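Local atomic coordinates of saframycin Mx1 synthetase B (Legionella pneumophila subsp. pneumophila, PDB entry 3KXW), a protein that belongs to the ANL clan of AMP-binding enzymes and holds 5'-O-[(S)-(dodecanoyloxy)(hydroxy)phosphoryl]adenosine in a pocket. Residues 103-106 / 107-111; 309-312 / 313-316; 355-358 / 359-363; 61-64 / 65-68. All blocks are in the same frame, centred on the assembly; numbering follows the deposited sequence.

Four short-range contacts, each between residues close in sequence, mark separate places in the AMP-binding enzyme region. Along the chain the order is contact 4, contact 1, contact 2, contact 3. Contacts 4 and 1 are the nearest two, their centres about 20 Å apart but not touching: contact 4 leads into strand 67-71, and contact 1 lies on helix 101-114, which joins strands 91-95 and 118-121 of the same sheet. Contact 2 spans the last turn of helix 303-313 and the loop leading toward strand 323-328 of another sheet, about 41 Å from contact 1, centre to centre. Contact 3, between strands 347-350 and 371-374, is centred about 35 Å from contact 2. No contact touches another.

Contact 1 (103-106 / 107-111); sequences LLDK and AQRIV
Asp105 and Arg109 face each other one helical turn apart, and their flat ends are far from coplanar: the carboxylate and guanidinium planes stand 63° apart. The NE-H of Arg109 makes the main bond, reaching Asp105 OD2 at 2.8 Å. It lies nearly in the guanidinium plane but comes to the syn side of the oxygen from 28° outside the carboxylate plane. A second, weak bond runs from Arg109 NH2 to Asp105 OD1 at 3.1 Å, so the salt bridge grips both oxygens unequally. A chi1 of -67° turns Arg109 back toward Asp105, and the extended run from CG to NE gives it the reach. Lys102 NZ forms a salt bridge with the same OD2, so two cations share that oxygen.

Lys106 and Ile110 make a different pair, lying side by side and pointing the same way, with Lys106 CG 4.0 Å from Ile110 CD1. The bends at chi2 and chi3 of Lys106 take NZ onward to Gln534. Ala107 and Ile110 pack on strand 91-95. An i to i+4 salt bridge on one side and apolar residues on another mark an amphipathic helix, here the connection of a beta-alpha-beta crossover from strand 91-95 to strand 118-121.

Contact 2 (309-312 / 313-316); sequences FYQA and FKEF
In the last turn of helix 303-313 the backbone NH of Phe313 is shared between two carbonyls, with a weak bond to Phe309 O at 3.1 Å and a longer one to Tyr310 O at 3.3 Å. On the buried side the Phe309 and Phe313 rings meet obliquely, their planes 39° apart. Phe313 CD2 stands 3.6 Å above the plane of the Phe309 ring, over its centre, while Phe313 CE2 comes 3.6 Å from Phe309 CE1. Tyr271 and Phe318 add edge-to-face partners to Phe309, which packs with Ala312 on helix 269-277.

Lys314 occupies another side of this last helical turn. Its CG lies between the backbone N and the carbonyl carbon (chi1 70°), and the extended chain beyond runs past the Tyr310 ring alongside Gln311. Its CB makes an off-centre CH-pi contact with that ring, 4.0 Å from the Tyr310 centroid. At the end, Lys314 NZ bonds Gln311 OE1 at 2.9 Å, in the carbonyl plane and on a lone pair; a water joins Tyr310 OH and, weakly, the same ammonium. One lysine thus uses its methylenes against an aromatic ring and its charge on an amide oxygen, meeting both apolar and polar demands.

Contact 3 (355-358 / 359-363); sequences FQDH and RVHFA
The imidazole of His361 takes the edge of the Phe355 ring on one face and meets the Asp357 carboxylate at its rim. The contact lies at the surface, in the loop between strands 347-350 and 371-374, where backbone bonds join His361 to Ala351. CB points toward 355-358, and with CG anti to the carbonyl carbon (chi1 -55°) the ring enters the bend made by those residues. CG meets Phe355 CD2 at 3.7 Å. ND1 is likewise near that carbon, and His361 CD2 also lies 3.7 Å from Phe355 CD2, because Phe355 CD2 stands 3.5 Å above the imidazole plane, over its centre. The pair is T-shaped (edge-to-face), planes 71° apart and centroids separated by 4.8 Å.

Further out, CE1 comes within 3.1 Å of Asp357 OD2. At the tip, NE2 donates an almost straight hydrogen bond of 2.7 Å to Asp357 OD1, on the syn lone pair and in the ring plane. Carboxylate and imidazole are only 12° from coplanar. Asp357 OD1 also accepts a weak bond from Arg359 N at 3.3 Å, whereas the Arg359 guanidinium goes to Asp395. The in-plane bond thus fixes the ring's rotation. A carboxylate so placed would be expected to stabilise a protonated imidazole, and the bond itself requires hydrogen on NE2.

Contact 4 (61-64 / 65-68); sequences GAKP and GDRV
A type II beta turn from Lys63 to Asp66 leads the chain from helix 43-59 into strand 67-71, just after a Schellman motif in which Gly61 is the C-prime residue. Pro64 and Gly65 fill its two central positions, and Gly65 takes the positive phi (96°) that this turn needs at its third residue. A backbone bond closes the turn, Asp66 N to Lys63 O, at 3.0 Å.

The Asp66 side chain then bonds in the reverse sense. A chi1 of -74° sets CG of Asp66 next to its own backbone N, which swings the carboxylate back over Lys63, where OD2 accepts a hydrogen bond from Lys63 N at 2.8 Å. The donor arrives from above the carboxylate plane, 53° out of it. Lys63 and Asp66 run side by side, Lys63 CB lying 3.6 Å from Asp66 OD2, but the Lys63 chain bends at chi2 and carries NZ clear of the carboxylate. Thus Lys63 is gripped through both its N and its O by the one residue Asp66.

Water serves both carboxylate oxygens: one molecule donates to Asp66 OD2 at 2.7 Å, and another to Asp66 OD1 at 3.0 Å and also to Pro64 O. On the strand side, Arg67 curls back so that its NH1, with the acceptor close to the guanidinium plane, donates to Gly65 O at 2.9 Å.

Contact 1 (103-106 / 107-111)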
# COMPACT_ATOMS: atom_id res chain seq x y z
N LEU A 103 -3.63 -11.79 11.07
CA LEU A 103 -3.91 -11.98 9.64
C LEU A 103 -5.07 -12.96 9.43
O LEU A 103 -5.79 -12.88 8.43
CB LEU A 103 -2.68 -12.49 8.88
CG LEU A 103 -1.53 -11.50 8.67
CD1 LEU A 103 -0.25 -12.28 8.37
CD2 LEU A 103 -1.82 -10.49 7.56
N LEU A 104 -5.23 -13.89 10.36
CA LEU A 104 -6.29 -14.90 10.25
C LEU A 104 -7.64 -14.34 10.68
O LEU A 104 -8.68 -14.61 10.06
CB LEU A 104 -5.94 -16.14 11.06
CG LEU A 104 -7.05 -17.20 11.14
CD1 LEU A 104 -7.40 -17.74 9.76
CD2 LEU A 104 -6.60 -18.33 12.07
N ASP A 105 -7.62 -13.54 11.74
CA ASP A 105 -8.79 -12.79 12.15
C ASP A 105 -9.28 -11.88 11.01
O ASP A 105 -10.48 -11.81 10.74
CB ASP A 105 -8.43 -11.94 13.38
CG ASP A 105 -9.53 -10.98 13.75
OD1 ASP A 105 -10.54 -11.45 14.31
OD2 ASP A 105 -9.38 -9.77 13.47
N LYS A 106 -8.36 -11.18 10.36
CA LYS A 106 -8.72 -10.30 9.25
C LYS A 106 -9.36 -11.11 8.12
O LYS A 106 -10.38 -10.72 7.56
CB LYS A 106 -7.49 -9.51 8.76
CG LYS A 106 -7.71 -8.80 7.43
CD LYS A 106 -6.93 -7.50 7.32
CE LYS A 106 -5.45 -7.73 7.09
NZ LYS A 106 -4.84 -6.44 6.64
N ALA A 107 -8.75 -12.25 7.79
CA ALA A 107 -9.30 -13.12 6.75
C ALA A 107 -10.72 -13.56 7.10
O ALA A 107 -11.61 -13.54 6.26
CB ALA A 107 -8.39 -14.33 6.50
N GLN A 108 -10.95 -13.98 8.34
CA GLN A 108 -12.28 -14.41 8.73
C GLN A 108 -13.30 -13.27 8.62
O GLN A 108 -14.45 -13.48 8.22
CB GLN A 108 -12.28 -14.96 10.17
CG GLN A 108 -13.69 -15.20 10.71
CD GLN A 108 -14.38 -16.35 10.01
OE1 GLN A 108 -15.32 -16.17 9.23
NE2 GLN A 108 -13.89 -17.55 10.25
N ARG A 109 -12.91 -12.06 9.00
CA ARG A 109 -13.83 -10.93 8.90
C ARG A 109 -14.14 -10.61 7.44
O ARG A 109 -15.24 -10.22 7.12
CB ARG A 109 -13.30 -9.69 9.63
CG ARG A 109 -13.22 -9.83 11.14
CD ARG A 109 -12.38 -8.72 11.78
NE ARG A 109 -12.05 -9.09 13.15
CZ ARG A 109 -12.89 -8.97 14.17
NH1 ARG A 109 -14.10 -8.45 13.96
NH2 ARG A 109 -12.54 -9.35 15.39
N ILE A 110 -13.16 -10.80 6.57
CA ILE A 110 -13.36 -10.56 5.14
C ILE A 110 -14.27 -11.63 4.53
O ILE A 110 -15.17 -11.34 3.74
CB ILE A 110 -12.01 -10.44 4.42
CG1 ILE A 110 -11.40 -9.07 4.72
CG2 ILE A 110 -12.18 -10.63 2.91
CD1 ILE A 110 -9.99 -8.86 4.16
N VAL A 111 -14.06 -12.88 4.93
CA VAL A 111 -14.97 -13.93 4.49
C VAL A 111 -16.41 -13.68 4.93
O VAL A 111 -17.34 -13.85 4.16
CB VAL A 111 -14.48 -15.34 4.94
CG1 VAL A 111 -15.58 -16.42 4.71
CG2 VAL A 111 -13.20 -15.69 4.21

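Contact 2 (309-312 / 313-316)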
# COMPACT_ATOMS: atom_id res chain seq x y z
N PHE A 309 17.71 10.41 0.94
CA PHE A 309 17.84 9.39 -0.09
C PHE A 309 18.64 9.92 -1.28
O PHE A 309 19.47 9.22 -1.85
CB PHE A 309 16.45 8.93 -0.57
CG PHE A 309 16.51 7.75 -1.48
CD1 PHE A 309 16.51 6.47 -0.97
CD2 PHE A 309 16.59 7.93 -2.85
CE1 PHE A 309 16.57 5.34 -1.80
CE2 PHE A 309 16.67 6.82 -3.70
CZ PHE A 309 16.64 5.53 -3.18
N TYR A 310 18.38 11.17 -1.63
CA TYR A 310 19.07 11.77 -2.76
C TYR A 310 20.56 11.85 -2.49
O TYR A 310 21.36 11.46 -3.33
CB TYR A 310 18.51 13.16 -3.07
CG TYR A 310 19.43 13.94 -3.99
CD1 TYR A 310 19.66 13.51 -5.30
CD2 TYR A 310 20.09 15.06 -3.54
CE1 TYR A 310 20.52 14.21 -6.15
CE2 TYR A 310 20.95 15.76 -4.38
CZ TYR A 310 21.15 15.35 -5.67
OH TYR A 310 22.01 16.06 -6.48
N GLN A 311 20.93 12.33 -1.30
CA GLN A 311 22.34 12.43 -0.93
C GLN A 311 23.01 11.04 -0.89
O GLN A 311 24.17 10.89 -1.27
CB GLN A 311 22.52 13.16 0.41
CG GLN A 311 22.14 14.65 0.40
CD GLN A 311 22.97 15.46 -0.58
OE1 GLN A 311 24.09 15.08 -0.91
NE2 GLN A 311 22.41 16.55 -1.08
N ALA A 312 22.28 10.04 -0.42
CA ALA A 312 22.81 8.68 -0.33
C ALA A 312 23.04 8.00 -1.68
O ALA A 312 23.90 7.11 -1.79
CB ALA A 312 21.90 7.81 0.58
N PHE A 313 22.29 8.39 -2.71
CA PHE A 313 22.37 7.65 -3.98
C PHE A 313 22.75 8.46 -5.23
O PHE A 313 22.88 7.91 -6.31
CB PHE A 313 21.11 6.79 -4.18
CG PHE A 313 20.97 5.75 -3.12
CD1 PHE A 313 21.73 4.59 -3.17
CD2 PHE A 313 20.15 5.95 -2.02
CE1 PHE A 313 21.65 3.64 -2.20
CE2 PHE A 313 20.07 4.98 -1.01
CZ PHE A 313 20.82 3.84 -1.10
N LYS A 314 22.94 9.76 -5.05
CA LYS A 314 23.26 10.66 -6.16
C LYS A 314 24.53 10.26 -6.88
O LYS A 314 24.64 10.44 -8.08
CB LYS A 314 23.35 12.12 -5.67
CG LYS A 314 24.55 12.45 -4.80
CD LYS A 314 24.54 13.94 -4.41
CE LYS A 314 25.81 14.34 -3.66
NZ LYS A 314 25.75 15.77 -3.17
N GLU A 315 25.49 9.70 -6.15
CA GLU A 315 26.72 9.26 -6.80
C GLU A 315 26.49 8.03 -7.69
O GLU A 315 27.35 7.67 -8.50
CB GLU A 315 27.83 9.04 -5.77
CG GLU A 315 28.16 10.32 -4.97
CD GLU A 315 28.50 11.53 -5.85
OE1 GLU A 315 29.02 11.35 -6.98
OE2 GLU A 315 28.26 12.68 -5.42
N PHE A 316 25.31 7.42 -7.57
CA PHE A 316 24.99 6.27 -8.41
C PHE A 316 23.87 6.52 -9.40
O PHE A 316 23.16 5.60 -9.77
CB PHE A 316 24.71 5.04 -7.55
CG PHE A 316 25.84 4.72 -6.62
CD1 PHE A 316 26.85 3.85 -7.00
CD2 PHE A 316 25.94 5.37 -5.40
CE1 PHE A 316 27.92 3.59 -6.15
CE2 PHE A 316 27.01 5.11 -4.54
CZ PHE A 316 27.99 4.23 -4.92
O HOH W 1 23.89 17.68 -5.27
O HOH W 2 25.79 9.38 -3.30

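Contact 3 (355-358 / 359-363)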
# COMPACT_ATOMS: atom_id res chain seq x y z
N PHE A 355 -2.31 29.10 14.85
CA PHE A 355 -3.49 29.74 15.43
C PHE A 355 -4.71 28.83 15.39
O PHE A 355 -4.57 27.62 15.61
CB PHE A 355 -3.76 31.09 14.73
CG PHE A 355 -2.58 32.03 14.76
CD1 PHE A 355 -2.31 32.81 15.88
CD2 PHE A 355 -1.72 32.11 13.66
CE1 PHE A 355 -1.23 33.67 15.90
CE2 PHE A 355 -0.64 32.96 13.68
CZ PHE A 355 -0.38 33.75 14.80
N GLN A 356 -5.88 29.39 15.09
CA GLN A 356 -7.15 28.64 15.20
C GLN A 356 -8.13 28.90 14.05
O GLN A 356 -9.25 28.39 14.05
CB GLN A 356 -7.83 28.99 16.53
CG GLN A 356 -7.18 28.33 17.73
CD GLN A 356 -7.57 26.88 17.85
OE1 GLN A 356 -8.75 26.53 17.71
NE2 GLN A 356 -6.60 26.01 18.10
N ASP A 357 -7.71 29.69 13.07
CA ASP A 357 -8.61 30.08 11.99
C ASP A 357 -8.76 29.02 10.90
O ASP A 357 -9.51 29.22 9.95
CB ASP A 357 -8.13 31.40 11.38
CG ASP A 357 -6.60 31.48 11.27
OD1 ASP A 357 -5.93 30.43 11.37
OD2 ASP A 357 -6.08 32.61 11.08
N HIS A 358 -8.05 27.91 11.04
CA HIS A 358 -8.01 26.88 10.00
C HIS A 358 -7.27 27.33 8.75
O HIS A 358 -7.18 26.59 7.78
CB HIS A 358 -9.42 26.40 9.61
CG HIS A 358 -10.00 25.42 10.58
ND1 HIS A 358 -11.36 25.29 10.78
CD2 HIS A 358 -9.42 24.54 11.42
CE1 HIS A 358 -11.59 24.37 11.69
NE2 HIS A 358 -10.42 23.89 12.10
N ARG A 359 -6.73 28.55 8.77
CA ARG A 359 -5.96 29.05 7.64
C ARG A 359 -4.49 28.66 7.79
O ARG A 359 -4.01 28.44 8.90
CB ARG A 359 -6.11 30.57 7.51
CG ARG A 359 -7.57 30.98 7.34
CD ARG A 359 -7.72 32.36 6.79
NE ARG A 359 -9.12 32.72 6.62
CZ ARG A 359 -9.79 32.66 5.47
NH1 ARG A 359 -9.19 32.26 4.36
NH2 ARG A 359 -11.06 33.03 5.43
N VAL A 360 -3.79 28.56 6.66
CA VAL A 360 -2.38 28.21 6.68
C VAL A 360 -1.54 29.47 6.93
O VAL A 360 -1.74 30.51 6.30
CB VAL A 360 -1.93 27.54 5.36
CG1 VAL A 360 -0.44 27.16 5.42
CG2 VAL A 360 -2.81 26.31 5.04
N HIS A 361 -0.61 29.35 7.87
CA HIS A 361 0.28 30.44 8.24
C HIS A 361 1.69 30.07 7.84
O HIS A 361 2.23 29.06 8.29
CB HIS A 361 0.12 30.73 9.73
CG HIS A 361 -1.30 31.01 10.10
ND1 HIS A 361 -1.89 32.25 9.92
CD2 HIS A 361 -2.29 30.19 10.54
CE1 HIS A 361 -3.16 32.19 10.28
NE2 HIS A 361 -3.43 30.95 10.64
N PHE A 362 2.27 30.88 6.97
CA PHE A 362 3.52 30.55 6.32
C PHE A 362 4.69 31.23 7.03
O PHE A 362 4.49 32.18 7.78
CB PHE A 362 3.48 31.01 4.86
CG PHE A 362 2.44 30.30 4.03
CD1 PHE A 362 2.69 29.04 3.52
CD2 PHE A 362 1.23 30.92 3.74
CE1 PHE A 362 1.74 28.39 2.74
CE2 PHE A 362 0.28 30.28 2.96
CZ PHE A 362 0.54 29.02 2.45
N ALA A 363 5.91 30.76 6.79
CA ALA A 363 7.09 31.32 7.44
C ALA A 363 8.30 31.30 6.52
O ALA A 363 8.32 30.56 5.53
CB ALA A 363 7.39 30.59 8.76

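Contact 4 (61-64 / 65-68)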
# COMPACT_ATOMS: atom_id res chain seq x y z
N GLY A 61 -19.48 -23.64 -10.78
CA GLY A 61 -20.74 -23.05 -10.41
C GLY A 61 -20.67 -21.58 -10.05
O GLY A 61 -21.68 -21.00 -9.70
N ALA A 62 -19.49 -20.95 -10.13
CA ALA A 62 -19.42 -19.51 -9.88
C ALA A 62 -20.09 -18.71 -11.00
O ALA A 62 -19.91 -19.01 -12.18
CB ALA A 62 -17.96 -19.03 -9.68
N LYS A 63 -20.84 -17.68 -10.61
CA LYS A 63 -21.65 -16.88 -11.53
C LYS A 63 -21.20 -15.43 -11.50
O LYS A 63 -20.59 -15.01 -10.53
CB LYS A 63 -23.12 -16.95 -11.10
CG LYS A 63 -23.67 -18.37 -11.03
CD LYS A 63 -23.63 -19.05 -12.38
CE LYS A 63 -24.11 -20.49 -12.26
NZ LYS A 63 -24.05 -21.19 -13.58
N PRO A 64 -21.51 -14.65 -12.56
CA PRO A 64 -21.16 -13.23 -12.53
C PRO A 64 -21.69 -12.52 -11.30
O PRO A 64 -22.88 -12.65 -10.97
CB PRO A 64 -21.84 -12.68 -13.78
CG PRO A 64 -21.86 -13.84 -14.71
CD PRO A 64 -22.12 -15.04 -13.84
N GLY A 65 -20.82 -11.78 -10.62
CA GLY A 65 -21.21 -11.09 -9.40
C GLY A 65 -20.86 -11.84 -8.12
O GLY A 65 -20.80 -11.23 -7.06
N ASP A 66 -20.61 -13.15 -8.21
CA ASP A 66 -20.13 -13.93 -7.06
C ASP A 66 -18.71 -13.46 -6.69
O ASP A 66 -17.91 -13.09 -7.58
CB ASP A 66 -20.04 -15.44 -7.39
CG ASP A 66 -21.40 -16.14 -7.46
OD1 ASP A 66 -22.41 -15.54 -7.04
OD2 ASP A 66 -21.44 -17.30 -7.94
N ARG A 67 -18.39 -13.50 -5.40
CA ARG A 67 -17.05 -13.16 -4.95
C ARG A 67 -16.20 -14.43 -4.91
O ARG A 67 -16.65 -15.48 -4.47
CB ARG A 67 -17.05 -12.50 -3.56
CG ARG A 67 -17.40 -11.01 -3.57
CD ARG A 67 -18.89 -10.80 -3.91
NE ARG A 67 -19.78 -11.31 -2.86
CZ ARG A 67 -21.03 -11.70 -3.06
NH1 ARG A 67 -21.55 -11.66 -4.29
NH2 ARG A 67 -21.77 -12.13 -2.04
N VAL A 68 -14.96 -14.30 -5.37
CA VAL A 68 -13.98 -15.37 -5.29
C VAL A 68 -12.81 -14.86 -4.48
O VAL A 68 -12.19 -13.86 -4.83
CB VAL A 68 -13.52 -15.82 -6.69
CG1 VAL A 68 -12.42 -16.91 -6.60
CG2 VAL A 68 -14.72 -16.30 -7.53
O HOH W 3 -23.09 -19.26 -7.16
O HOH W 4 -23.95 -13.06 -7.89